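Local atomic coordinates of protein of unknown function with a Fic domain (Bacteroides thetaiotaomicron VPI-5482, PDB entry 3CUC), a protein that is of unknown function but carries a Fic domain, the mostly helical fold characteristic of the Fic/DOC family. Residues A182-Y187 with A250-I255. Residues are numbered along the deposited sequence; the frame is centred on the assembly and turned at random.
Sequences AALLHY and ATLNDI
Ala250 opens the contact by laying its methyl group against Tyr187, where Ala250 CB comes 3.4 Å from Tyr187 CE2 and approaches the ring obliquely. The carbonyl of Ala250 turns to Leu184, its O lying 3.3 Å from Leu184 CD1, and the same oxygen is hydrogen-bonded to Arg188, one residue beyond Tyr187. Thr251 points away from helix 178-192 and instead shapes the loop. Thr251 N donates to Asp254 OD2, 3.2 Å away, meeting the carboxylate from above its plane, while Thr251 OG1 accepts the N-H of Asp254 in an ST motif; these reciprocal bonds hold the chain in a tight turn. Leu252 reaches across with its branched end, CD1 resting 4.3 Å from Leu184 CD2, and also touches Val259 of helix 256-277. Ile255, at the N-cap position of that helix, makes the broadest contact of the loop, matched on the helix by Leu184, with its two branches serving different neighbours. CG1 sits between the backbone N and the carbonyl carbon (chi1 71°), and beyond it Ile255 CD1 packs against Leu184 CD1 and Ala183 CB; the Leu184 and Ile255 side chains cross at about a right angle. Ile255 CG2 lies over one face of the Tyr187 ring in a CH-pi contact, 3.8 Å from the centroid and 18° off the ring normal, though shifted toward the rim. Beyond this apolar patch the Tyr187 hydroxyl is hydrogen-bonded to Asp237 and Arg191, consistent with the ring being held from its far end. The whole is buried helix-to-loop packing in a mostly helical Fic core: helix 178-192, which leads into the HPFxDGNGR signature of the family, is covered along one side by the turn joining helices 244-248 and 256-277.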
ATOM      1  N   ALA A 182       7.570   4.490   5.192  1.00 46.08           N
ATOM      2  CA  ALA A 182       6.422   3.945   4.474  1.00 45.71           C
ATOM      3  C   ALA A 182       5.327   4.997   4.348  1.00 45.89           C
ATOM      4  O   ALA A 182       4.772   5.185   3.271  1.00 45.83           O
ATOM      5  CB  ALA A 182       5.887   2.702   5.171  1.00 44.57           C
ATOM      6  N   ALA A 183       5.030   5.689   5.444  1.00 46.06           N
ATOM      7  CA  ALA A 183       3.988   6.719   5.439  1.00 46.32           C
ATOM      8  C   ALA A 183       4.316   7.826   4.453  1.00 46.78           C
ATOM      9  O   ALA A 183       3.455   8.255   3.694  1.00 47.27           O
ATOM     10  CB  ALA A 183       3.799   7.299   6.831  1.00 46.04           C
ATOM     11  N   LEU A 184       5.567   8.271   4.458  1.00 47.50           N
ATOM     12  CA  LEU A 184       5.987   9.386   3.612  1.00 48.09           C
ATOM     13  C   LEU A 184       6.078   8.977   2.145  1.00 48.00           C
ATOM     14  O   LEU A 184       5.737   9.769   1.268  1.00 48.69           O
ATOM     15  CB  LEU A 184       7.319   9.965   4.100  1.00 48.16           C
ATOM     16  CG  LEU A 184       7.625  11.434   3.795  1.00 49.36           C
ATOM     17  CD1 LEU A 184       6.421  12.347   4.032  1.00 49.03           C
ATOM     18  CD2 LEU A 184       8.797  11.886   4.651  1.00 48.26           C
ATOM     19  N   LEU A 185       6.521   7.746   1.881  1.00 47.52           N
ATOM     20  CA  LEU A 185       6.507   7.194   0.518  1.00 46.87           C
ATOM     21  C   LEU A 185       5.084   7.138  -0.051  1.00 47.48           C
ATOM     22  O   LEU A 185       4.849   7.530  -1.195  1.00 47.42           O
ATOM     23  CB  LEU A 185       7.138   5.793   0.483  1.00 46.45           C
ATOM     24  CG  LEU A 185       7.175   5.072  -0.876  1.00 45.07           C
ATOM     25  CD1 LEU A 185       7.848   5.933  -1.940  1.00 39.73           C
ATOM     26  CD2 LEU A 185       7.867   3.724  -0.765  1.00 45.44           C
ATOM     27  N   HIS A 186       4.151   6.635   0.753  1.00 47.81           N
ATOM     28  CA  HIS A 186       2.738   6.574   0.382  1.00 47.94           C
ATOM     29  C   HIS A 186       2.218   7.967   0.059  1.00 47.86           C
ATOM     30  O   HIS A 186       1.607   8.192  -0.990  1.00 47.11           O
ATOM     31  CB  HIS A 186       1.933   5.972   1.537  1.00 48.40           C
ATOM     32  CG  HIS A 186       0.454   5.919   1.301  1.00 48.80           C
ATOM     33  ND1 HIS A 186      -0.304   7.040   1.041  1.00 47.97           N
ATOM     34  CD2 HIS A 186      -0.410   4.878   1.323  1.00 52.79           C
ATOM     35  CE1 HIS A 186      -1.568   6.688   0.892  1.00 51.16           C
ATOM     36  NE2 HIS A 186      -1.661   5.381   1.062  1.00 49.57           N
ATOM     37  N   TYR A 187       2.475   8.905   0.963  1.00 48.36           N
ATOM     38  CA  TYR A 187       1.914  10.246   0.838  1.00 48.65           C
ATOM     39  C   TYR A 187       2.426  10.976  -0.392  1.00 48.21           C
ATOM     40  O   TYR A 187       1.639  11.479  -1.188  1.00 47.40           O
ATOM     41  CB  TYR A 187       2.202  11.088   2.077  1.00 49.23           C
ATOM     42  CG  TYR A 187       1.483  12.409   2.013  1.00 49.86           C
ATOM     43  CD1 TYR A 187       0.128  12.494   2.323  1.00 49.28           C
ATOM     44  CD2 TYR A 187       2.140  13.562   1.598  1.00 49.88           C
ATOM     45  CE1 TYR A 187      -0.549  13.696   2.248  1.00 50.90           C
ATOM     46  CE2 TYR A 187       1.476  14.771   1.516  1.00 51.50           C
ATOM     47  CZ  TYR A 187       0.130  14.837   1.840  1.00 52.29           C
ATOM     48  OH  TYR A 187      -0.532  16.047   1.764  1.00 51.28           O
ATOM     49  N   ALA A 250       6.394  16.980   0.767  1.00 52.23           N
ATOM     50  CA  ALA A 250       5.815  16.969   2.111  1.00 51.86           C
ATOM     51  C   ALA A 250       6.804  16.369   3.110  1.00 52.39           C
ATOM     52  O   ALA A 250       7.380  15.307   2.860  1.00 52.31           O
ATOM     53  CB  ALA A 250       4.515  16.184   2.122  1.00 50.88           C
ATOM     54  N   THR A 251       6.997  17.055   4.236  1.00 52.84           N
ATOM     55  CA  THR A 251       7.939  16.610   5.263  1.00 52.21           C
ATOM     56  C   THR A 251       7.257  15.643   6.217  1.00 53.15           C
ATOM     57  O   THR A 251       6.030  15.525   6.229  1.00 53.43           O
ATOM     58  CB  THR A 251       8.476  17.784   6.090  1.00 52.03           C
ATOM     59  OG1 THR A 251       7.434  18.289   6.938  1.00 50.15           O
ATOM     60  CG2 THR A 251       8.998  18.886   5.179  1.00 48.04           C
ATOM     61  N   LEU A 252       8.056  14.968   7.035  1.00 54.18           N
ATOM     62  CA  LEU A 252       7.523  14.012   8.003  1.00 54.87           C
ATOM     63  C   LEU A 252       6.555  14.702   8.976  1.00 55.56           C
ATOM     64  O   LEU A 252       5.484  14.171   9.283  1.00 55.56           O
ATOM     65  CB  LEU A 252       8.667  13.328   8.765  1.00 54.85           C
ATOM     66  CG  LEU A 252       8.313  12.088   9.588  1.00 55.74           C
ATOM     67  CD1 LEU A 252       7.698  11.014   8.708  1.00 57.21           C
ATOM     68  CD2 LEU A 252       9.543  11.550  10.295  1.00 54.04           C
ATOM     69  N   ASN A 253       6.924  15.897   9.433  1.00 56.61           N
ATOM     70  CA  ASN A 253       6.114  16.635  10.401  1.00 57.66           C
ATOM     71  C   ASN A 253       4.787  17.114   9.816  1.00 58.49           C
ATOM     72  O   ASN A 253       3.815  17.297  10.550  1.00 59.25           O
ATOM     73  CB  ASN A 253       6.900  17.818  10.977  1.00 57.59           C
ATOM     74  CG  ASN A 253       8.056  17.378  11.877  1.00 59.30           C
ATOM     75  OD1 ASN A 253       8.617  18.181  12.623  1.00 61.10           O
ATOM     76  ND2 ASN A 253       8.414  16.099  11.808  1.00 57.75           N
ATOM     77  N   ASP A 254       4.756  17.328   8.501  1.00 58.60           N
ATOM     78  CA  ASP A 254       3.509  17.648   7.805  1.00 59.04           C
ATOM     79  C   ASP A 254       2.508  16.490   7.855  1.00 58.70           C
ATOM     80  O   ASP A 254       1.305  16.722   8.022  1.00 59.07           O
ATOM     81  CB  ASP A 254       3.774  18.011   6.336  1.00 59.70           C
ATOM     82  CG  ASP A 254       4.535  19.321   6.172  1.00 62.17           C
ATOM     83  OD1 ASP A 254       4.483  20.173   7.084  1.00 63.54           O
ATOM     84  OD2 ASP A 254       5.182  19.498   5.116  1.00 59.20           O
ATOM     85  N   ILE A 255       3.008  15.257   7.720  1.00 57.85           N
ATOM     86  CA  ILE A 255       2.140  14.077   7.589  1.00 57.08           C
ATOM     87  C   ILE A 255       1.988  13.254   8.877  1.00 57.15           C
ATOM     88  O   ILE A 255       1.596  12.082   8.832  1.00 57.19           O
ATOM     89  CB  ILE A 255       2.596  13.147   6.417  1.00 56.86           C
ATOM     90  CG1 ILE A 255       3.910  12.410   6.732  1.00 55.43           C
ATOM     91  CG2 ILE A 255       2.740  13.951   5.132  1.00 54.76           C
ATOM     92  CD1 ILE A 255       4.062  11.094   5.973  1.00 50.82           C
TER